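PDB 3GO9: insulinase family protease from Yersinia pestis, which belongs to the insulinase (M16) family of peptidases and is predicted to act as a protease. Local coordinates for residues 225-228 with 229-233; 392-395 with 396-399; 89-92 with 93-97; 171-174 with 175-178. All coordinates share one frame; numbering follows the deposited sequence.

Interaction 1: 225-228 with 229-233; sequences IAAQ and ISKAF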
ATOM      1  N   ILE A 225      -9.449  19.617  17.811  1.00 13.26           N
ATOM      2  CA  ILE A 225      -8.998  19.416  16.450  1.00 13.66           C
ATOM      3  C   ILE A 225     -10.191  19.201  15.508  1.00 13.28           C
ATOM      4  O   ILE A 225     -10.139  19.688  14.374  1.00 12.25           O
ATOM      5  CB  ILE A 225      -7.915  18.292  16.372  1.00 14.18           C
ATOM      6  CG1 ILE A 225      -6.997  18.558  15.177  1.00 17.35           C
ATOM      7  CG2 ILE A 225      -8.573  16.968  16.428  1.00 14.67           C
ATOM      8  CD1 ILE A 225      -6.130  17.376  14.731  1.00 18.75           C
ATOM      9  N   ALA A 226     -11.265  18.532  15.963  1.00 12.94           N
ATOM     10  CA  ALA A 226     -12.489  18.399  15.143  1.00 12.72           C
ATOM     11  C   ALA A 226     -12.956  19.803  14.810  1.00 12.99           C
ATOM     12  O   ALA A 226     -13.305  20.077  13.661  1.00 11.75           O
ATOM     13  CB  ALA A 226     -13.599  17.604  15.837  1.00 14.03           C
ATOM     14  N   ALA A 227     -12.985  20.700  15.797  1.00 12.60           N
ATOM     15  CA  ALA A 227     -13.439  22.051  15.520  1.00 12.05           C
ATOM     16  C   ALA A 227     -12.522  22.789  14.571  1.00 12.44           C
ATOM     17  O   ALA A 227     -12.987  23.497  13.710  1.00 13.39           O
ATOM     18  CB  ALA A 227     -13.658  22.848  16.815  1.00 14.18           C
ATOM     19  N   GLN A 228     -11.211  22.571  14.683  1.00 11.85           N
ATOM     20  CA  GLN A 228     -10.297  23.205  13.813  1.00 11.19           C
ATOM     21  C   GLN A 228     -10.426  22.689  12.388  1.00 10.20           C
ATOM     22  O   GLN A 228     -10.235  23.434  11.412  1.00 11.23           O
ATOM     23  CB  GLN A 228      -8.897  22.906  14.276  1.00 12.75           C
ATOM     24  CG  GLN A 228      -8.495  23.679  15.454  1.00 16.60           C
ATOM     25  CD  GLN A 228      -7.082  23.296  15.805  1.00 22.00           C
ATOM     26  OE1 GLN A 228      -6.878  22.258  16.367  1.00 22.99           O
ATOM     27  NE2 GLN A 228      -6.097  24.081  15.336  1.00 27.99           N
ATOM     28  N   ILE A 229     -10.633  21.387  12.281  1.00  9.70           N
ATOM     29  CA  ILE A 229     -10.821  20.798  10.923  1.00  9.67           C
ATOM     30  C   ILE A 229     -12.061  21.397  10.272  1.00 11.11           C
ATOM     31  O   ILE A 229     -12.034  21.779   9.095  1.00 10.20           O
ATOM     32  CB  ILE A 229     -10.916  19.269  10.999  1.00 10.75           C
ATOM     33  CG1 ILE A 229      -9.540  18.668  11.332  1.00 11.59           C
ATOM     34  CG2 ILE A 229     -11.571  18.653   9.709  1.00 10.67           C
ATOM     35  CD1 ILE A 229      -9.634  17.214  11.816  1.00 14.10           C
ATOM     36  N   SER A 230     -13.158  21.478  11.001  1.00 11.24           N
ATOM     37  CA  SER A 230     -14.368  22.109  10.444  1.00 12.36           C
ATOM     38  C   SER A 230     -14.137  23.531   9.988  1.00 13.31           C
ATOM     39  O   SER A 230     -14.526  23.927   8.885  1.00 15.17           O
ATOM     40  CB  SER A 230     -15.467  22.089  11.499  1.00 13.50           C
ATOM     41  OG  SER A 230     -16.664  22.542  10.914  1.00 15.72           O
ATOM     42  N   LYS A 231     -13.458  24.307  10.783  1.00 13.20           N
ATOM     43  CA  LYS A 231     -13.210  25.713  10.448  0.60 15.37           C
ATOM     44  C   LYS A 231     -12.262  25.863   9.258  1.00 14.37           C
ATOM     45  O   LYS A 231     -12.407  26.788   8.469  1.00 16.21           O
ATOM     46  CB  LYS A 231     -12.679  26.485  11.661  0.60 15.99           C
ATOM     47  CG  LYS A 231     -13.620  26.461  12.895  0.60 19.34           C
ATOM     48  CD  LYS A 231     -13.133  27.378  14.011  0.60 22.81           C
ATOM     49  CE  LYS A 231     -14.141  27.484  15.153  0.60 23.88           C
ATOM     50  NZ  LYS A 231     -14.157  26.331  16.044  0.60 23.75           N
ATOM     51  N   ALA A 232     -11.302  24.939   9.093  1.00 13.06           N
ATOM     52  CA  ALA A 232     -10.351  24.963   7.987  1.00 12.24           C
ATOM     53  C   ALA A 232     -10.950  24.549   6.671  1.00 11.63           C
ATOM     54  O   ALA A 232     -10.583  25.130   5.655  1.00 12.49           O
ATOM     55  CB  ALA A 232      -9.121  24.129   8.305  1.00 13.11           C
ATOM     56  N   PHE A 233     -11.830  23.538   6.684  1.00 11.44           N
ATOM     57  CA  PHE A 233     -12.221  22.884   5.448  1.00 10.42           C
ATOM     58  C   PHE A 233     -13.691  23.022   5.061  1.00 11.21           C
ATOM     59  O   PHE A 233     -14.079  22.517   4.018  1.00 11.44           O
ATOM     60  CB  PHE A 233     -11.845  21.402   5.477  1.00  9.44           C
ATOM     61  CG  PHE A 233     -10.336  21.147   5.578  1.00 10.66           C
ATOM     62  CD1 PHE A 233      -9.774  20.817   6.783  1.00 10.45           C
ATOM     63  CD2 PHE A 233      -9.509  21.337   4.481  1.00  9.21           C
ATOM     64  CE1 PHE A 233      -8.425  20.623   6.895  1.00 13.00           C
ATOM     65  CE2 PHE A 233      -8.137  21.106   4.586  1.00 11.66           C
ATOM     66  CZ  PHE A 233      -7.621  20.748   5.795  1.00 10.22           C
TER
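Ile229 and Ile225 meet one helical turn apart, both by backbone and by side chain. The backbone part is a ladder of four N-H...O=C bonds from residue i+4 to residue i: Ile229 N to Ile225 O is the shortest at 2.7 Å, and Ser230 N to Ala226 O the straightest, with 170° at the hydrogen. Lys231 N to Ala227 O and Ala232 N to Gln228 O continue the series.

The apolar part is slighter. Ile225 CG1 stands 4.5 Å from Ile229 CD1. With CG1 of Ile229 beside its own backbone N (chi1 -72°), that branch leans back over the preceding turn and brings CG1 to 3.3 Å from Ile225 O.

Aliphatic-to-polar contact lies on the outer side. Lys231 CG rests 3.1 Å from Ala227 O, and the chain then bends at chi4. In this conformer NZ comes within 3.6 Å of Ala227 CB, a doubtful contact because a second conformer is deposited.

Ile225 and Ile229 also touch strands 36-41 and 212-218, while Gln228 faces helix 125-140 and Phe233 stacks on Phe35. The whole is a regular amphipathic alpha-helix laid on the mixed sheet of an alpha/beta domain.

Interaction 2: 392-395 with 396-399; sequences MSQR and LRSQ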
HETATM    1  N   MSE A 392      -0.525   5.261  10.993  1.00  8.54           N
HETATM    2  CA  MSE A 392      -1.073   5.995   9.845  1.00  7.99           C
HETATM    3  C   MSE A 392      -0.982   5.181   8.578  1.00  7.76           C
HETATM    4  O   MSE A 392      -1.981   5.085   7.844  1.00  9.85           O
HETATM    5  CB  MSE A 392      -0.417   7.363   9.664  1.00  8.41           C
HETATM    6  CG  MSE A 392      -0.895   8.072   8.445  1.00  7.57           C
HETATM    7 SE   MSE A 392      -2.806   8.598   8.632  0.60  8.66          SE
HETATM    8  CE  MSE A 392      -2.514  10.172   9.708  1.00  9.13           C
ATOM      9  N   SER A 393       0.203   4.620   8.271  1.00  9.54           N
ATOM     10  CA  SER A 393       0.347   3.883   7.020  1.00 10.40           C
ATOM     11  C   SER A 393      -0.538   2.661   6.987  1.00 10.82           C
ATOM     12  O   SER A 393      -1.053   2.285   5.941  1.00 12.10           O
ATOM     13  CB  SER A 393       1.799   3.579   6.688  1.00 11.94           C
ATOM     14  OG  SER A 393       2.391   2.878   7.728  1.00 14.38           O
ATOM     15  N   GLN A 394      -0.723   2.014   8.141  1.00 11.19           N
ATOM     16  CA  GLN A 394      -1.624   0.874   8.228  1.00 11.36           C
ATOM     17  C   GLN A 394      -3.048   1.271   7.902  1.00 10.99           C
ATOM     18  O   GLN A 394      -3.732   0.566   7.144  1.00 11.16           O
ATOM     19  CB  GLN A 394      -1.556   0.229   9.616  1.00 11.15           C
ATOM     20  CG  GLN A 394      -0.280  -0.552   9.851  1.00 13.61           C
ATOM     21  CD  GLN A 394      -0.231  -1.335  11.144  1.00 18.87           C
ATOM     22  OE1 GLN A 394      -1.196  -1.368  11.934  1.00 23.17           O
ATOM     23  NE2 GLN A 394       0.945  -1.931  11.414  1.00 15.49           N
ATOM     24  N   ARG A 395      -3.499   2.420   8.451  1.00  9.43           N
ATOM     25  CA  ARG A 395      -4.847   2.886   8.159  1.00  9.84           C
ATOM     26  C   ARG A 395      -5.024   3.209   6.674  1.00  9.82           C
ATOM     27  O   ARG A 395      -6.022   2.803   6.096  1.00 11.86           O
ATOM     28  CB  ARG A 395      -5.191   4.124   8.988  1.00 10.58           C
ATOM     29  CG  ARG A 395      -6.637   4.579   8.786  1.00 10.74           C
ATOM     30  CD  ARG A 395      -7.652   3.625   9.278  1.00 10.53           C
ATOM     31  NE  ARG A 395      -8.975   4.247   9.318  1.00 10.73           N
ATOM     32  CZ  ARG A 395     -10.056   3.655   9.840  1.00 12.55           C
ATOM     33  NH1 ARG A 395      -9.974   2.438  10.413  1.00 14.38           N
ATOM     34  NH2 ARG A 395     -11.231   4.291   9.830  1.00 16.29           N
ATOM     35  N   LEU A 396      -4.064   3.926   6.068  1.00  9.58           N
ATOM     36  CA  LEU A 396      -4.183   4.259   4.633  1.00 10.68           C
ATOM     37  C   LEU A 396      -4.187   2.967   3.805  1.00 13.05           C
ATOM     38  O   LEU A 396      -4.926   2.835   2.830  1.00 14.83           O
ATOM     39  CB  LEU A 396      -3.052   5.163   4.181  1.00 12.06           C
ATOM     40  CG  LEU A 396      -3.027   6.577   4.742  1.00 14.68           C
ATOM     41  CD1 LEU A 396      -2.134   7.493   3.936  1.00 14.28           C
ATOM     42  CD2 LEU A 396      -4.433   7.195   4.908  1.00 19.14           C
ATOM     43  N   ARG A 397      -3.387   1.997   4.206  1.00 13.42           N
ATOM     44  CA  ARG A 397      -3.368   0.726   3.464  1.00 14.33           C
ATOM     45  C   ARG A 397      -4.702   0.032   3.563  1.00 14.54           C
ATOM     46  O   ARG A 397      -5.277  -0.420   2.561  1.00 13.65           O
ATOM     47  CB  ARG A 397      -2.269  -0.170   3.924  1.00 15.30           C
ATOM     48  CG  ARG A 397      -2.157  -1.448   3.048  1.00 21.87           C
ATOM     49  CD  ARG A 397      -0.876  -2.268   3.364  1.00 28.47           C
ATOM     50  NE  ARG A 397       0.217  -1.409   3.847  1.00 35.55           N
ATOM     51  CZ  ARG A 397       0.725  -1.388   5.089  1.00 38.85           C
ATOM     52  NH1 ARG A 397       1.712  -0.528   5.364  1.00 41.78           N
ATOM     53  NH2 ARG A 397       0.294  -2.205   6.055  1.00 41.19           N
ATOM     54  N   SER A 398      -5.278   0.046   4.759  1.00 13.39           N
ATOM     55  CA  SER A 398      -6.599  -0.500   4.951  1.00 15.22           C
ATOM     56  C   SER A 398      -7.645   0.178   4.092  1.00 15.80           C
ATOM     57  O   SER A 398      -8.502  -0.477   3.477  1.00 17.71           O
ATOM     58  CB  SER A 398      -6.975  -0.384   6.428  1.00 15.62           C
ATOM     59  OG  SER A 398      -8.254  -0.930   6.675  1.00 19.21           O
ATOM     60  N   GLN A 399      -7.580   1.493   4.033  1.00 15.76           N
ATOM     61  CA  GLN A 399      -8.576   2.289   3.382  1.00 16.85           C
ATOM     62  C   GLN A 399      -8.402   2.145   1.851  1.00 18.80           C
ATOM     63  O   GLN A 399      -9.394   1.959   1.110  1.00 20.58           O
ATOM     64  CB  GLN A 399      -8.405   3.750   3.778  1.00 17.12           C
ATOM     65  CG  GLN A 399      -8.760   4.058   5.250  1.00 18.85           C
ATOM     66  CD  GLN A 399     -10.190   4.468   5.423  1.00 19.78           C
ATOM     67  OE1 GLN A 399     -10.992   3.730   6.037  1.00 23.77           O
ATOM     68  NE2 GLN A 399     -10.534   5.612   4.888  1.00 18.82           N
TER
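Selenomethionine Met392 and Leu396 form the tight side of this helical turn: the selenium of Met392 lies 4.3 Å from Leu396 CD2. Both residues are buried, and both reach strands 50-56 and 212-218. Leu396 N to Met392 O, at 3.0 Å, ties the same two residues through the backbone. Three further i+4 bonds of 2.9 Å, from Arg397 N to Ser393 O, Ser398 N to Gln394 O and Gln399 N to Arg395 O, complete the turn.

Arg395 is also held firmly, chiefly from beyond the turn. A bend at chi2 (66°) takes the Arg395 chain across the Gln399 stem, with Arg395 CD 4.2 Å from Gln399 CG. A salt bridge to Asp405, a hydrogen bond to Gln38 and a cation-pi contact with Trp26 fix the guanidinium, and the carboxylate of Asp405 probably offsets the buried positive charge.

On the exposed side the fit is looser. Arg397 folds back at chi3, placing its guanidinium face over Ser393 O, with NH1 4.0 Å from that oxygen. Its NH2 is 4.2 Å from Gln394 CG, and the Gln394 amide plane is turned 62° from the guanidinium. The division of an apolar, sheet-facing stripe from a polar outer one is that of an amphipathic alpha-helix packed on a beta-sheet.

Interaction 3: 89-92 with 93-97; sequences QLQS and LWQQG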
ATOM      1  N   GLN A  89       7.575  31.781   6.815  1.00 13.62           N
ATOM      2  CA  GLN A  89       6.662  30.909   7.546  1.00 13.48           C
ATOM      3  C   GLN A  89       6.504  29.552   6.840  1.00 12.49           C
ATOM      4  O   GLN A  89       6.369  28.482   7.511  1.00 10.66           O
ATOM      5  CB  GLN A  89       5.330  31.605   7.697  1.00 14.34           C
ATOM      6  CG  GLN A  89       5.371  32.854   8.591  1.00 15.86           C
ATOM      7  CD  GLN A  89       4.136  33.701   8.516  1.00 19.18           C
ATOM      8  OE1 GLN A  89       3.361  33.671   7.542  1.00 14.25           O
ATOM      9  NE2 GLN A  89       3.962  34.545   9.550  1.00 19.65           N
ATOM     10  N   LEU A  90       6.474  29.588   5.506  1.00 11.97           N
ATOM     11  CA  LEU A  90       6.328  28.329   4.725  1.00 12.42           C
ATOM     12  C   LEU A  90       7.520  27.420   4.913  1.00 12.16           C
ATOM     13  O   LEU A  90       7.367  26.236   5.119  1.00 12.52           O
ATOM     14  CB  LEU A  90       6.117  28.621   3.244  1.00 11.72           C
ATOM     15  CG  LEU A  90       5.924  27.421   2.331  1.00 12.40           C
ATOM     16  CD1 LEU A  90       4.714  26.690   2.703  1.00 12.13           C
ATOM     17  CD2 LEU A  90       5.834  27.929   0.860  1.00 14.26           C
ATOM     18  N   GLN A  91       8.701  28.018   4.871  1.00 12.39           N
ATOM     19  CA  GLN A  91       9.940  27.282   5.079  1.00 13.63           C
ATOM     20  C   GLN A  91       9.952  26.727   6.523  1.00 12.43           C
ATOM     21  O   GLN A  91      10.340  25.570   6.745  1.00 13.30           O
ATOM     22  CB  GLN A  91      11.150  28.190   4.840  1.00 14.17           C
ATOM     23  CG  GLN A  91      12.482  27.596   5.332  1.00 17.88           C
ATOM     24  CD  GLN A  91      13.687  28.477   5.015  1.00 21.20           C
ATOM     25  OE1 GLN A  91      13.949  29.457   5.718  1.00 25.36           O
ATOM     26  NE2 GLN A  91      14.451  28.099   3.964  1.00 25.10           N
ATOM     27  N   SER A  92       9.548  27.544   7.503  1.00 13.52           N
ATOM     28  CA  SER A  92       9.559  27.113   8.913  1.00 13.19           C
ATOM     29  C   SER A  92       8.661  25.855   9.104  1.00 12.21           C
ATOM     30  O   SER A  92       9.053  24.902   9.782  1.00 10.64           O
ATOM     31  CB  SER A  92       9.147  28.240   9.845  1.00 14.41           C
ATOM     32  OG  SER A  92       8.891  27.756  11.164  1.00 18.57           O
ATOM     33  N   LEU A  93       7.485  25.853   8.488  1.00 10.76           N
ATOM     34  CA  LEU A  93       6.605  24.698   8.598  1.00 10.97           C
ATOM     35  C   LEU A  93       7.294  23.453   8.084  1.00 10.35           C
ATOM     36  O   LEU A  93       7.291  22.414   8.760  1.00  9.71           O
ATOM     37  CB  LEU A  93       5.281  24.893   7.852  1.00 11.44           C
ATOM     38  CG  LEU A  93       4.421  23.669   7.693  1.00 10.00           C
ATOM     39  CD1 LEU A  93       3.935  23.124   9.040  1.00 12.64           C
ATOM     40  CD2 LEU A  93       3.185  24.056   6.802  1.00 10.50           C
ATOM     41  N   TRP A  94       7.832  23.530   6.861  1.00  9.84           N
ATOM     42  CA  TRP A  94       8.350  22.344   6.209  1.00 10.47           C
ATOM     43  C   TRP A  94       9.674  21.843   6.825  1.00 11.00           C
ATOM     44  O   TRP A  94       9.930  20.669   6.840  1.00 11.11           O
ATOM     45  CB  TRP A  94       8.411  22.537   4.711  1.00 10.67           C
ATOM     46  CG  TRP A  94       7.069  22.388   4.139  1.00 10.41           C
ATOM     47  CD1 TRP A  94       6.231  23.356   3.686  1.00 11.57           C
ATOM     48  CD2 TRP A  94       6.362  21.159   4.025  1.00 10.53           C
ATOM     49  NE1 TRP A  94       5.036  22.796   3.282  1.00 10.22           N
ATOM     50  CE2 TRP A  94       5.098  21.445   3.484  1.00  9.19           C
ATOM     51  CE3 TRP A  94       6.678  19.834   4.342  1.00 10.29           C
ATOM     52  CZ2 TRP A  94       4.151  20.439   3.223  1.00 10.48           C
ATOM     53  CZ3 TRP A  94       5.739  18.841   4.078  1.00 11.34           C
ATOM     54  CH2 TRP A  94       4.536  19.142   3.525  1.00 10.35           C
ATOM     55  N   GLN A  95      10.458  22.736   7.412  1.00 11.58           N
ATOM     56  CA  GLN A  95      11.595  22.339   8.206  1.00 11.84           C
ATOM     57  C   GLN A  95      11.258  21.569   9.448  1.00 11.93           C
ATOM     58  O   GLN A  95      12.136  20.921  10.020  1.00 13.47           O
ATOM     59  CB  GLN A  95      12.440  23.555   8.605  1.00 12.31           C
ATOM     60  CG  GLN A  95      13.232  24.046   7.414  1.00 12.84           C
ATOM     61  CD  GLN A  95      14.133  25.186   7.692  1.00 18.14           C
ATOM     62  OE1 GLN A  95      13.856  26.037   8.529  1.00 15.77           O
ATOM     63  NE2 GLN A  95      15.215  25.259   6.927  1.00 23.71           N
ATOM     64  N   GLN A  96      10.005  21.644   9.869  1.00 10.95           N
ATOM     65  CA  GLN A  96       9.542  20.952  11.070  1.00 11.08           C
ATOM     66  C   GLN A  96       8.374  20.039  10.706  1.00 11.62           C
ATOM     67  O   GLN A  96       7.582  19.655  11.575  1.00 13.18           O
ATOM     68  CB  GLN A  96       9.102  21.981  12.096  1.00 11.71           C
ATOM     69  CG  GLN A  96      10.220  22.930  12.544  1.00 12.99           C
ATOM     70  CD  GLN A  96       9.686  24.071  13.419  1.00 13.56           C
ATOM     71  OE1 GLN A  96       9.785  24.011  14.640  1.00 14.74           O
ATOM     72  NE2 GLN A  96       9.189  25.145  12.788  1.00 11.12           N
ATOM     73  N   GLY A  97       8.285  19.627   9.447  1.00 10.94           N
ATOM     74  CA  GLY A  97       7.128  18.859   9.016  1.00 11.07           C
ATOM     75  C   GLY A  97       7.387  17.489   8.459  1.00 10.79           C
ATOM     76  O   GLY A  97       6.493  16.922   7.820  1.00 10.73           O
TER
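Gln91 lays its amide over that of Gln95, one turn later in the helix, in a stack whose planes differ by only 6°. The aliphatic part contributes as well: Gln91 CG is 3.8 Å from Gln95 CD, and the two amides approach to 4.0 Å between Gln91 CD and Gln95 NE2. Beneath the stack, Gln95 N donates to Gln91 O at 2.9 Å.

Leu90 and Trp94 run side by side on another flank. Because CG of Leu90 is turned away from its backbone N (chi1 -179°), CD1 reaches forward to the indole edge, in the ring plane, and stops 3.8 Å from Trp94 CD1. Trp94 also meets Trp134 edge-to-face, and Leu90 and Leu93 touch that same Trp134, so this flank is where helix 87-95 packs against helix 125-140 within the alpha/beta fold of the M16 family.

Further on, the regular i+4 pattern gives way. Gln96 N makes a weak bond to Ser92 O and a better one, 3.0 Å, to Leu93 O, a tightening toward 3-10 geometry. Ser92 O gains a second donor from the side chain of Gln96: NE2 binds it at 3.0 Å with a nearly straight 172° at the hydrogen, arriving from above the carbonyl plane. The other end of the same amide, Gln96 OE1, accepts from Arg124 NH1, which helps fix the rotation of the amide.

Interaction 4: 171-174 with 175-178; sequences WWRY and RLKG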
ATOM      1  N   TRP A 171       9.484  -4.081 -14.781  1.00 15.27           N
ATOM      2  CA  TRP A 171       8.384  -4.843 -14.190  1.00 15.16           C
ATOM      3  C   TRP A 171       7.037  -4.086 -14.243  1.00 14.99           C
ATOM      4  O   TRP A 171       5.996  -4.642 -14.585  1.00 12.86           O
ATOM      5  CB  TRP A 171       8.669  -5.241 -12.755  1.00 15.16           C
ATOM      6  CG  TRP A 171       7.479  -5.645 -12.010  1.00 15.80           C
ATOM      7  CD1 TRP A 171       6.885  -4.936 -11.027  1.00 19.74           C
ATOM      8  CD2 TRP A 171       6.641  -6.810 -12.222  1.00 15.01           C
ATOM      9  NE1 TRP A 171       5.761  -5.567 -10.598  1.00 20.13           N
ATOM     10  CE2 TRP A 171       5.592  -6.729 -11.292  1.00 17.80           C
ATOM     11  CE3 TRP A 171       6.680  -7.891 -13.099  1.00 17.14           C
ATOM     12  CZ2 TRP A 171       4.585  -7.687 -11.203  1.00 18.57           C
ATOM     13  CZ3 TRP A 171       5.662  -8.888 -13.001  1.00 18.21           C
ATOM     14  CH2 TRP A 171       4.631  -8.757 -12.053  1.00 19.90           C
ATOM     15  N   TRP A 172       7.049  -2.824 -13.824  1.00 14.04           N
ATOM     16  CA  TRP A 172       5.832  -2.048 -13.875  1.00 13.12           C
ATOM     17  C   TRP A 172       5.311  -1.842 -15.291  1.00 12.26           C
ATOM     18  O   TRP A 172       4.102  -2.019 -15.509  1.00 13.25           O
ATOM     19  CB  TRP A 172       6.001  -0.726 -13.082  1.00 13.78           C
ATOM     20  CG  TRP A 172       4.684  -0.002 -12.925  1.00 13.55           C
ATOM     21  CD1 TRP A 172       4.381   1.228 -13.396  1.00 12.34           C
ATOM     22  CD2 TRP A 172       3.503  -0.485 -12.246  1.00 12.58           C
ATOM     23  NE1 TRP A 172       3.072   1.549 -13.072  1.00 11.70           N
ATOM     24  CE2 TRP A 172       2.515   0.521 -12.363  1.00 12.97           C
ATOM     25  CE3 TRP A 172       3.187  -1.650 -11.557  1.00 13.67           C
ATOM     26  CZ2 TRP A 172       1.246   0.371 -11.837  1.00 14.52           C
ATOM     27  CZ3 TRP A 172       1.914  -1.776 -11.006  1.00 14.17           C
ATOM     28  CH2 TRP A 172       0.966  -0.789 -11.167  1.00 14.00           C
ATOM     29  N   ARG A 173       6.201  -1.569 -16.229  1.00 11.65           N
ATOM     30  CA  ARG A 173       5.860  -1.456 -17.654  1.00 12.62           C
ATOM     31  C   ARG A 173       5.208  -2.726 -18.149  1.00 12.32           C
ATOM     32  O   ARG A 173       4.172  -2.682 -18.814  1.00 14.09           O
ATOM     33  CB  ARG A 173       7.065  -1.116 -18.536  1.00 13.09           C
ATOM     34  CG  ARG A 173       7.662   0.236 -18.267  1.00 15.54           C
ATOM     35  CD  ARG A 173       6.623   1.330 -18.345  1.00 16.95           C
ATOM     36  NE  ARG A 173       7.219   2.633 -18.135  1.00 18.83           N
ATOM     37  CZ  ARG A 173       6.529   3.747 -17.947  1.00 18.62           C
ATOM     38  NH1 ARG A 173       5.189   3.728 -17.964  1.00 22.50           N
ATOM     39  NH2 ARG A 173       7.200   4.894 -17.760  1.00 16.54           N
ATOM     40  N   TYR A 174       5.724  -3.862 -17.730  1.00 12.92           N
ATOM     41  CA  TYR A 174       5.085  -5.143 -18.104  1.00 11.44           C
ATOM     42  C   TYR A 174       3.717  -5.296 -17.465  1.00 11.61           C
ATOM     43  O   TYR A 174       2.730  -5.590 -18.133  1.00 11.04           O
ATOM     44  CB  TYR A 174       6.009  -6.305 -17.696  1.00 11.62           C
ATOM     45  CG  TYR A 174       5.450  -7.649 -18.058  1.00 11.71           C
ATOM     46  CD1 TYR A 174       5.414  -8.085 -19.387  1.00 12.64           C
ATOM     47  CD2 TYR A 174       4.911  -8.465 -17.122  1.00 12.33           C
ATOM     48  CE1 TYR A 174       4.912  -9.331 -19.745  1.00 12.21           C
ATOM     49  CE2 TYR A 174       4.367  -9.720 -17.475  1.00 12.67           C
ATOM     50  CZ  TYR A 174       4.365 -10.136 -18.783  1.00 14.90           C
ATOM     51  OH  TYR A 174       3.818 -11.348 -19.129  1.00 16.01           O
ATOM     52  N   ARG A 175       3.652  -5.057 -16.153  1.00  9.14           N
ATOM     53  CA  ARG A 175       2.451  -5.268 -15.415  1.00 10.82           C
ATOM     54  C   ARG A 175       1.293  -4.385 -15.846  1.00 11.04           C
ATOM     55  O   ARG A 175       0.151  -4.822 -15.769  1.00 12.01           O
ATOM     56  CB  ARG A 175       2.703  -5.126 -13.902  1.00 10.25           C
ATOM     57  CG  ARG A 175       1.573  -5.578 -13.008  1.00 11.40           C
ATOM     58  CD  ARG A 175       1.361  -7.066 -13.038  1.00 15.25           C
ATOM     59  NE  ARG A 175       0.080  -7.508 -12.459  1.00 15.44           N
ATOM     60  CZ  ARG A 175      -1.099  -7.474 -13.086  1.00 15.38           C
ATOM     61  NH1 ARG A 175      -1.229  -6.932 -14.295  1.00 13.13           N
ATOM     62  NH2 ARG A 175      -2.166  -7.939 -12.467  1.00 15.55           N
ATOM     63  N   LEU A 176       1.611  -3.177 -16.322  1.00 10.79           N
ATOM     64  CA  LEU A 176       0.651  -2.199 -16.826  1.00 12.35           C
ATOM     65  C   LEU A 176      -0.052  -2.640 -18.123  1.00 12.76           C
ATOM     66  O   LEU A 176      -1.082  -2.084 -18.515  1.00 13.58           O
ATOM     67  CB  LEU A 176       1.384  -0.917 -17.148  1.00 13.63           C
ATOM     68  CG  LEU A 176       1.736   0.041 -16.027  1.00 15.11           C
ATOM     69  CD1 LEU A 176       2.622   1.168 -16.582  1.00 14.32           C
ATOM     70  CD2 LEU A 176       0.456   0.640 -15.444  1.00 17.84           C
ATOM     71  N   LYS A 177       0.527  -3.593 -18.846  1.00 12.85           N
ATOM     72  CA  LYS A 177      -0.053  -3.926 -20.176  1.00 13.02           C
ATOM     73  C   LYS A 177      -1.508  -4.427 -20.033  1.00 11.99           C
ATOM     74  O   LYS A 177      -1.868  -5.236 -19.140  1.00 13.23           O
ATOM     75  CB  LYS A 177       0.804  -4.923 -20.927  1.00 14.15           C
ATOM     76  CG  LYS A 177       2.164  -4.432 -21.327  1.00 16.53           C
ATOM     77  CD  LYS A 177       2.951  -5.487 -22.014  1.00 19.90           C
ATOM     78  CE  LYS A 177       4.190  -4.877 -22.704  1.00 23.67           C
ATOM     79  NZ  LYS A 177       5.168  -5.935 -23.078  1.00 23.64           N
ATOM     80  N   GLY A 178      -2.371  -3.867 -20.862  1.00 13.04           N
ATOM     81  CA  GLY A 178      -3.774  -4.236 -20.870  1.00 13.70           C
ATOM     82  C   GLY A 178      -4.614  -3.485 -19.888  1.00 14.30           C
ATOM     83  O   GLY A 178      -5.830  -3.735 -19.827  1.00 16.05           O
TER
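Leu176 sits over one face of the Trp172 indole, with CG 3.8 Å from the centroid of the five-membered ring and 19° off its normal, a CH-pi contact. Its two methyls spread along the same ring system; CD1 is 3.6 Å from Trp172 CD1. The indole N-H is not spent on this leucine: Trp172 NE1 is hydrogen-bonded to the hydroxyl of Tyr111.

The backbone acceptors are met in turn. Trp171 O takes Arg175 N at 2.9 Å, and Trp172 O takes Leu176 N at the same length, both being i+4 bonds. Tyr174 O instead receives Lys177 N at 3.1 Å, with the donor well above the carbonyl plane; this is an i+3 spacing, unlike the two bonds before it. Leu176 O is taken up by Ser179 OG.

Arg175 travels beside Trp171, its CB over one face of the indole and its CD 3.8 Å from Trp171 CZ2. A bend at chi2 (69°) directs the chain onward, and NH2 finds both the carboxylate of Asp274, in a salt bridge, and Ala250 O. The other arginine, Arg173, pairs through NH1 with Asp185 and through NH2 with Gln168, so both buried or half-buried guanidinium groups have anionic partners.

Helix 170-175 bears on the five-stranded sheet: Trp171 touches strands 257-261, 327-336 and 440-446, Tyr174 also packs on 257-261, and Arg175 meets Arg327 of strand 327-336.

How the interactions relate
The four contacts are local ones at separate places in the chain, two within helices and two running on from a helix into a loop or turn; none touches another. Interactions 1 and 2 lie closest by nearest atoms, about 9 Å, and share strand 212-218 as a neighbour; interactions 1 and 3 both adjoin helix 125-140, with centres 21 Å apart. Interaction 4 stands on the other side of the chain's centre from interaction 1, 42 Å between centres, and packs on the five-stranded sheet instead. Bound zinc ions are nearest to interaction 4 (about 8 Å from the Trp171 side chain) and interaction 2 (about 9 Å from Met392), and farther from interaction 3 (about 14 Å from Gln96). No residue of the four contacts is a zinc ligand.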